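Local structure of Ras GTPase-activating-like protein IQGAP2 (Homo sapiens, 5CJP) at residues E[81-86]-E[211-216]; E[99-104]-E[197-202]. The protein probably binds GTP-loaded small GTPases of the Rho family through a largely helical domain related to Ras GTPase-activating proteins. One frame throughout, in Å; residues are numbered along the deposited sequence.

Interaction 1: E[81-86]-E[211-216]; sequences DQVQDI and NSIHEK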
ATOM      1  N   ASP E  81      29.997 -20.901 -27.389  1.00 73.04           N
ATOM      2  CA  ASP E  81      30.946 -21.642 -28.202  1.00 82.08           C
ATOM      3  C   ASP E  81      31.734 -20.833 -29.220  1.00 90.34           C
ATOM      4  O   ASP E  81      32.879 -21.165 -29.516  1.00 93.13           O
ATOM      5  CB  ASP E  81      30.207 -22.758 -28.925  1.00 77.42           C
ATOM      6  CG  ASP E  81      29.616 -23.767 -27.971  1.00 72.23           C
ATOM      7  OD1 ASP E  81      28.515 -24.286 -28.261  1.00 69.05           O
ATOM      8  OD2 ASP E  81      30.264 -24.046 -26.938  1.00 71.07           O
ATOM      9  N   GLN E  82      31.134 -19.772 -29.753  1.00 99.98           N
ATOM     10  CA  GLN E  82      31.802 -18.953 -30.765  1.00106.20           C
ATOM     11  C   GLN E  82      31.676 -17.455 -30.498  1.00104.46           C
ATOM     12  O   GLN E  82      31.501 -16.672 -31.427  1.00112.74           O
ATOM     13  CB  GLN E  82      31.209 -19.293 -32.146  1.00111.92           C
ATOM     14  CG  GLN E  82      31.735 -18.472 -33.329  1.00109.30           C
ATOM     15  CD  GLN E  82      30.673 -17.556 -33.944  1.00108.14           C
ATOM     16  OE1 GLN E  82      30.968 -16.759 -34.838  1.00106.82           O
ATOM     17  NE2 GLN E  82      29.436 -17.670 -33.468  1.00105.88           N
ATOM     18  N   VAL E  83      31.783 -17.042 -29.239  1.00 94.03           N
ATOM     19  CA  VAL E  83      31.626 -15.623 -28.923  1.00 79.47           C
ATOM     20  C   VAL E  83      30.276 -15.298 -29.539  1.00 77.89           C
ATOM     21  O   VAL E  83      29.583 -16.200 -29.991  1.00 77.94           O
ATOM     22  CB  VAL E  83      32.715 -14.753 -29.598  1.00 71.27           C
ATOM     23  CG1 VAL E  83      32.531 -13.286 -29.231  1.00 56.70           C
ATOM     24  CG2 VAL E  83      34.085 -15.218 -29.180  1.00 57.73           C
ATOM     25  N   GLN E  84      29.887 -14.035 -29.569  1.00 73.67           N
ATOM     26  CA  GLN E  84      28.606 -13.681 -30.164  1.00 71.66           C
ATOM     27  C   GLN E  84      27.432 -14.460 -29.563  1.00 69.27           C
ATOM     28  O   GLN E  84      26.278 -14.041 -29.683  1.00 67.21           O
ATOM     29  CB  GLN E  84      28.646 -13.918 -31.676  1.00 72.02           C
ATOM     30  CG  GLN E  84      27.281 -13.787 -32.332  1.00 74.42           C
ATOM     31  CD  GLN E  84      27.276 -14.115 -33.813  1.00 75.02           C
ATOM     32  OE1 GLN E  84      27.780 -13.348 -34.633  1.00 76.45           O
ATOM     33  NE2 GLN E  84      26.699 -15.261 -34.162  1.00 74.18           N
ATOM     34  N   ASP E  85      27.733 -15.587 -28.919  1.00 67.69           N
ATOM     35  CA  ASP E  85      26.718 -16.418 -28.290  1.00 67.51           C
ATOM     36  C   ASP E  85      26.193 -15.761 -27.014  1.00 65.08           C
ATOM     37  O   ASP E  85      25.039 -15.975 -26.642  1.00 63.58           O
ATOM     38  CB  ASP E  85      27.273 -17.816 -27.967  1.00 73.30           C
ATOM     39  CG  ASP E  85      27.294 -18.746 -29.184  1.00 77.82           C
ATOM     40  OD1 ASP E  85      26.259 -18.855 -29.871  1.00 79.72           O
ATOM     41  OD2 ASP E  85      28.345 -19.379 -29.449  1.00 81.62           O
ATOM     42  N   ILE E  86      27.032 -14.967 -26.341  1.00 62.76           N
ATOM     43  CA  ILE E  86      26.588 -14.282 -25.125  1.00 61.96           C
ATOM     44  C   ILE E  86      25.594 -13.215 -25.541  1.00 61.52           C
ATOM     45  O   ILE E  86      24.931 -12.627 -24.698  1.00 63.95           O
ATOM     46  CB  ILE E  86      27.718 -13.558 -24.352  1.00 62.45           C
ATOM     47  CG1 ILE E  86      29.064 -13.867 -24.969  1.00 62.10           C
ATOM     48  CG2 ILE E  86      27.697 -13.946 -22.899  1.00 60.14           C
ATOM     49  CD1 ILE E  86      29.257 -13.171 -26.245  1.00 72.65           C
ATOM     50  N   ASN E 211      36.309  -9.544 -19.804  1.00 61.24           N
ATOM     51  CA  ASN E 211      37.431 -10.365 -19.372  1.00 64.22           C
ATOM     52  C   ASN E 211      37.126 -11.844 -19.399  1.00 65.25           C
ATOM     53  O   ASN E 211      38.033 -12.667 -19.379  1.00 67.38           O
ATOM     54  CB  ASN E 211      37.874  -9.975 -17.962  1.00 66.33           C
ATOM     55  CG  ASN E 211      38.263  -8.508 -17.859  1.00 64.53           C
ATOM     56  OD1 ASN E 211      38.546  -7.855 -18.870  1.00 64.18           O
ATOM     57  ND2 ASN E 211      38.287  -7.984 -16.635  1.00 63.61           N
ATOM     58  N   SER E 212      35.847 -12.182 -19.449  1.00 65.22           N
ATOM     59  CA  SER E 212      35.442 -13.575 -19.454  1.00 63.02           C
ATOM     60  C   SER E 212      35.466 -14.121 -20.874  1.00 64.68           C
ATOM     61  O   SER E 212      36.007 -15.219 -21.120  1.00 66.81           O
ATOM     62  CB  SER E 212      34.051 -13.698 -18.862  1.00 59.47           C
ATOM     63  OG  SER E 212      33.714 -15.050 -18.676  1.00 52.95           O
ATOM     64  N   ILE E 213      34.879 -13.369 -21.809  1.00 63.68           N
ATOM     65  CA  ILE E 213      34.882 -13.800 -23.215  1.00 61.42           C
ATOM     66  C   ILE E 213      36.322 -13.892 -23.691  1.00 65.14           C
ATOM     67  O   ILE E 213      36.681 -14.827 -24.399  1.00 64.93           O
ATOM     68  CB  ILE E 213      34.087 -12.834 -24.142  1.00 55.87           C
ATOM     69  CG1 ILE E 213      32.599 -13.110 -23.999  1.00 50.07           C
ATOM     70  CG2 ILE E 213      34.437 -13.016 -25.556  1.00 52.26           C
ATOM     71  CD1 ILE E 213      32.211 -13.061 -22.645  1.00 72.65           C
ATOM     72  N   HIS E 214      37.147 -12.934 -23.281  1.00 68.12           N
ATOM     73  CA  HIS E 214      38.551 -12.923 -23.670  1.00 71.78           C
ATOM     74  C   HIS E 214      39.274 -14.119 -23.093  1.00 73.53           C
ATOM     75  O   HIS E 214      40.165 -14.674 -23.723  1.00 73.86           O
ATOM     76  CB  HIS E 214      39.242 -11.651 -23.176  1.00 74.71           C
ATOM     77  CG  HIS E 214      40.719 -11.616 -23.447  1.00 79.62           C
ATOM     78  ND1 HIS E 214      41.588 -10.809 -22.743  1.00 81.41           N
ATOM     79  CD2 HIS E 214      41.478 -12.286 -24.346  1.00 81.91           C
ATOM     80  CE1 HIS E 214      42.817 -10.987 -23.194  1.00 82.47           C
ATOM     81  NE2 HIS E 214      42.779 -11.878 -24.167  1.00 83.28           N
ATOM     82  N   GLU E 215      38.913 -14.510 -21.882  1.00 77.09           N
ATOM     83  CA  GLU E 215      39.566 -15.649 -21.258  1.00 80.00           C
ATOM     84  C   GLU E 215      39.292 -16.932 -22.043  1.00 74.64           C
ATOM     85  O   GLU E 215      40.176 -17.775 -22.173  1.00 73.11           O
ATOM     86  CB  GLU E 215      39.085 -15.819 -19.816  1.00 91.72           C
ATOM     87  CG  GLU E 215      39.826 -16.904 -19.041  1.00106.42           C
ATOM     88  CD  GLU E 215      38.983 -17.533 -17.940  1.00114.29           C
ATOM     89  OE1 GLU E 215      39.517 -18.386 -17.194  1.00117.57           O
ATOM     90  OE2 GLU E 215      37.788 -17.182 -17.827  1.00117.65           O
ATOM     91  N   LYS E 216      38.075 -17.065 -22.571  1.00 67.97           N
ATOM     92  CA  LYS E 216      37.679 -18.255 -23.320  1.00 62.97           C
ATOM     93  C   LYS E 216      38.008 -18.190 -24.810  1.00 63.26           C
ATOM     94  O   LYS E 216      38.256 -19.214 -25.439  1.00 60.56           O
ATOM     95  CB  LYS E 216      36.178 -18.521 -23.145  1.00 57.98           C
ATOM     96  CG  LYS E 216      35.693 -19.800 -23.829  1.00 51.33           C
ATOM     97  CD  LYS E 216      34.254 -20.136 -23.460  1.00 50.23           C
ATOM     98  CE  LYS E 216      33.838 -21.477 -24.028  1.00 51.06           C
ATOM     99  NZ  LYS E 216      32.528 -21.974 -23.497  1.00 52.11           N
TER
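Ile-213 carries the apolar contact, turning both of its branches to the opposing loop and helix start. Its CG1 approaches CG1 of Ile-86 at 3.7 Å, and its terminal CD1 also lies near that Ile-86 atom, at 4.0 Å. The other branch, CG2, meets CG1 of Val-83 at 4.1 Å. This division follows from the first torsion of Ile-213 (chi1 -79°), which sets CG2 anti to the backbone N and CG1 anti to the carbonyl carbon. The CA atoms of Val-83 and Ile-213 stay 6.8 Å apart, so side chains alone bridge the gap.

These residues belong to the RasGAP-related helical domain: the start of helix 85-88 is packed on helix 200-216. Ile-76 of helix 58-79 and Ile-228 of helix 222-243 each touch both Ile-86 and Ile-213, extending the apolar cluster.

Polar bonds shape the loop from within. Asp-85 OD2 accepts two backbone donors: Gln-82 N at 2.8 Å, nearly along the C-O axis, and Asp-81 N at 3.0 Å, from above the carboxylate plane. Both bonds tie the loop backbone to the first residue of helix 85-88.

Any attraction between charges across the contact is probably of longer range. The extended Lys-216 hydrogen-bonds through NZ to the carbonyls of Ile-76 and Val-80, while its NZ is 4.6 Å from Asp-81 OD2, a separation at which attraction is likely but no salt bridge forms.

Interaction 2: E[99-104]-E[197-202]; sequences SFNRGA and LLPYGL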
ATOM      1  N   SER E  99      18.049  -4.703 -16.104  1.00 40.48           N
ATOM      2  CA  SER E  99      16.881  -4.152 -15.417  1.00 40.36           C
ATOM      3  C   SER E  99      17.253  -3.611 -14.059  1.00 39.19           C
ATOM      4  O   SER E  99      16.901  -2.497 -13.708  1.00 40.29           O
ATOM      5  CB  SER E  99      15.795  -5.211 -15.215  1.00 44.66           C
ATOM      6  OG  SER E  99      15.244  -5.658 -16.440  1.00 53.78           O
ATOM      7  N   PHE E 100      17.971  -4.409 -13.286  1.00 38.28           N
ATOM      8  CA  PHE E 100      18.358  -3.983 -11.957  1.00 37.43           C
ATOM      9  C   PHE E 100      19.113  -2.668 -11.967  1.00 38.29           C
ATOM     10  O   PHE E 100      18.974  -1.867 -11.054  1.00 37.43           O
ATOM     11  CB  PHE E 100      19.206  -5.050 -11.275  1.00 36.08           C
ATOM     12  CG  PHE E 100      19.646  -4.660  -9.903  1.00 35.98           C
ATOM     13  CD1 PHE E 100      18.745  -4.678  -8.842  1.00 32.00           C
ATOM     14  CD2 PHE E 100      20.952  -4.186  -9.679  1.00 36.06           C
ATOM     15  CE1 PHE E 100      19.130  -4.232  -7.580  1.00 31.10           C
ATOM     16  CE2 PHE E 100      21.348  -3.732  -8.416  1.00 30.39           C
ATOM     17  CZ  PHE E 100      20.440  -3.757  -7.370  1.00 31.36           C
ATOM     18  N   ASN E 101      19.911  -2.436 -12.998  1.00 40.99           N
ATOM     19  CA  ASN E 101      20.662  -1.195 -13.062  1.00 43.31           C
ATOM     20  C   ASN E 101      19.847   0.003 -13.545  1.00 45.20           C
ATOM     21  O   ASN E 101      20.271   1.149 -13.409  1.00 46.79           O
ATOM     22  CB  ASN E 101      21.924  -1.399 -13.912  1.00 41.93           C
ATOM     23  CG  ASN E 101      23.071  -2.012 -13.103  1.00 35.71           C
ATOM     24  OD1 ASN E 101      23.617  -1.371 -12.213  1.00 38.65           O
ATOM     25  ND2 ASN E 101      23.415  -3.249 -13.394  1.00 31.38           N
ATOM     26  N   ARG E 102      18.664  -0.257 -14.082  1.00 47.99           N
ATOM     27  CA  ARG E 102      17.806   0.826 -14.554  1.00 51.35           C
ATOM     28  C   ARG E 102      17.104   1.531 -13.409  1.00 53.53           C
ATOM     29  O   ARG E 102      17.097   2.764 -13.334  1.00 54.80           O
ATOM     30  CB  ARG E 102      16.739   0.306 -15.524  1.00 49.18           C
ATOM     31  CG  ARG E 102      17.164   0.326 -16.961  1.00 49.28           C
ATOM     32  CD  ARG E 102      16.103  -0.243 -17.893  1.00 46.86           C
ATOM     33  NE  ARG E 102      16.635  -0.298 -19.249  1.00 44.88           N
ATOM     34  CZ  ARG E 102      16.483  -1.339 -20.059  1.00 47.45           C
ATOM     35  NH1 ARG E 102      15.801  -2.413 -19.658  1.00 47.51           N
ATOM     36  NH2 ARG E 102      17.059  -1.330 -21.252  1.00 47.90           N
ATOM     37  N   GLY E 103      16.510   0.749 -12.515  1.00 55.75           N
ATOM     38  CA  GLY E 103      15.782   1.348 -11.418  1.00 57.82           C
ATOM     39  C   GLY E 103      16.191   0.934 -10.030  1.00 58.58           C
ATOM     40  O   GLY E 103      15.329   0.719  -9.178  1.00 58.75           O
ATOM     41  N   ALA E 104      17.498   0.834  -9.803  1.00 60.14           N
ATOM     42  CA  ALA E 104      18.037   0.460  -8.501  1.00 62.89           C
ATOM     43  C   ALA E 104      17.779   1.578  -7.486  1.00 67.52           C
ATOM     44  O   ALA E 104      16.643   1.983  -7.274  1.00 67.23           O
ATOM     45  CB  ALA E 104      19.538   0.170  -8.614  1.00 54.69           C
ATOM     46  N   LEU E 197      28.916   8.841 -14.664  1.00 62.23           N
ATOM     47  CA  LEU E 197      27.620   8.795 -14.005  1.00 55.97           C
ATOM     48  C   LEU E 197      26.985   7.418 -14.126  1.00 50.83           C
ATOM     49  O   LEU E 197      25.908   7.189 -13.598  1.00 48.97           O
ATOM     50  CB  LEU E 197      26.675   9.837 -14.604  1.00 59.01           C
ATOM     51  CG  LEU E 197      26.944  11.319 -14.339  1.00 60.96           C
ATOM     52  CD1 LEU E 197      25.828  12.143 -14.968  1.00 63.44           C
ATOM     53  CD2 LEU E 197      27.005  11.579 -12.841  1.00 62.06           C
ATOM     54  N   LEU E 198      27.632   6.518 -14.851  1.00 46.29           N
ATOM     55  CA  LEU E 198      27.112   5.174 -14.992  1.00 46.17           C
ATOM     56  C   LEU E 198      27.242   4.466 -13.643  1.00 44.18           C
ATOM     57  O   LEU E 198      28.082   4.816 -12.822  1.00 45.70           O
ATOM     58  CB  LEU E 198      27.891   4.381 -16.055  1.00 46.09           C
ATOM     59  CG  LEU E 198      27.549   4.591 -17.522  1.00 42.35           C
ATOM     60  CD1 LEU E 198      28.208   3.504 -18.336  1.00 41.38           C
ATOM     61  CD2 LEU E 198      26.050   4.522 -17.718  1.00 45.46           C
ATOM     62  N   PRO E 199      26.404   3.462 -13.399  1.00 40.61           N
ATOM     63  CA  PRO E 199      26.457   2.727 -12.130  1.00 40.54           C
ATOM     64  C   PRO E 199      27.686   1.835 -12.066  1.00 39.00           C
ATOM     65  O   PRO E 199      28.037   1.196 -13.059  1.00 36.78           O
ATOM     66  CB  PRO E 199      25.174   1.893 -12.149  1.00 40.31           C
ATOM     67  CG  PRO E 199      24.263   2.659 -13.048  1.00 42.35           C
ATOM     68  CD  PRO E 199      25.192   3.129 -14.156  1.00 39.73           C
ATOM     69  N   TYR E 200      28.330   1.790 -10.902  1.00 38.64           N
ATOM     70  CA  TYR E 200      29.507   0.932 -10.715  1.00 38.20           C
ATOM     71  C   TYR E 200      29.195  -0.518 -11.116  1.00 37.59           C
ATOM     72  O   TYR E 200      29.909  -1.111 -11.936  1.00 37.63           O
ATOM     73  CB  TYR E 200      29.969   0.936  -9.251  1.00 39.36           C
ATOM     74  CG  TYR E 200      30.973  -0.161  -8.976  1.00 42.52           C
ATOM     75  CD1 TYR E 200      32.268  -0.105  -9.505  1.00 43.62           C
ATOM     76  CD2 TYR E 200      30.605  -1.308  -8.273  1.00 43.94           C
ATOM     77  CE1 TYR E 200      33.155  -1.166  -9.350  1.00 44.97           C
ATOM     78  CE2 TYR E 200      31.485  -2.379  -8.114  1.00 43.85           C
ATOM     79  CZ  TYR E 200      32.761  -2.305  -8.652  1.00 44.83           C
ATOM     80  OH  TYR E 200      33.630  -3.376  -8.505  1.00 41.04           O
ATOM     81  N   GLY E 201      28.131  -1.081 -10.523  1.00 35.06           N
ATOM     82  CA  GLY E 201      27.741  -2.453 -10.814  1.00 32.57           C
ATOM     83  C   GLY E 201      27.595  -2.777 -12.301  1.00 32.62           C
ATOM     84  O   GLY E 201      28.002  -3.842 -12.762  1.00 30.90           O
ATOM     85  N   LEU E 202      26.998  -1.871 -13.057  1.00 31.38           N
ATOM     86  CA  LEU E 202      26.853  -2.098 -14.482  1.00 33.06           C
ATOM     87  C   LEU E 202      28.232  -2.106 -15.162  1.00 37.74           C
ATOM     88  O   LEU E 202      28.507  -2.939 -16.041  1.00 37.02           O
ATOM     89  CB  LEU E 202      25.988  -1.001 -15.100  1.00 28.59           C
ATOM     90  CG  LEU E 202      25.811  -1.081 -16.611  1.00 25.49           C
ATOM     91  CD1 LEU E 202      25.434  -2.490 -16.976  1.00 21.93           C
ATOM     92  CD2 LEU E 202      24.753  -0.078 -17.091  1.00 24.48           C
TER
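Where helix 200-216 begins, Pro-199 at its N-cap position and Leu-202 in its first turn receive the side chain of Asn-101 from helix 92-102. The amide of Asn-101 lies across this helix start, and Leu-202 CB sits over one of its faces: that carbon is 3.7 Å from Asn-101 CG and 3.8 Å from both Asn-101 OD1 and Asn-101 ND2, the near-equal spacing expected of an atom above the plane. Asn-101 OD1 also touches Pro-199 CB at 3.6 Å. Leu-202 N lies above the amide plane with its N-H aimed well aside of Asn-101 OD1, so their 3.5 Å approach is packing and not a hydrogen bond, although the positive end of the helix would probably favour an oxygen here. The amide's rotation is fixed from its own helix, since ND2 donates to the carbonyl of Val-97. The Leu-202 side chain also packs on Leu-233 and Tyr-237 of helix 222-243. Gly-201 adds no side chain, and its C lies 4.2 Å from Asn-101 OD1. Replacing Asn-101 with an alanine would probably open a gap over Leu-202 CB and Pro-199 CB and leave the Val-97 carbonyl without this donor. Leu-202 thus lies between helices 92-102 and 222-243, a buried helix-helix contact at the start of helix 200-216 in the RasGAP-related helical domain.

In the fold
Both contacts use helix 200-216, interaction 2 at its start and interaction 1 at its end, with centres 23 Å apart and nearest atoms about 10 Å apart. Their partners, helices 85-88 and 92-102, follow each other in the chain, and interaction 2 is nested inside the loop closed by interaction 1. Both are buried, but interaction 2 lies about 10 Å from the chain centre and interaction 1 about 22 Å, measured between centres. The outer contact joins aliphatic branches beside charged groups, with the Val-83 side chain about 11 Å from bound GTP; the inner one sets a single amide against a helix start. Helix 222-243 adjoins both.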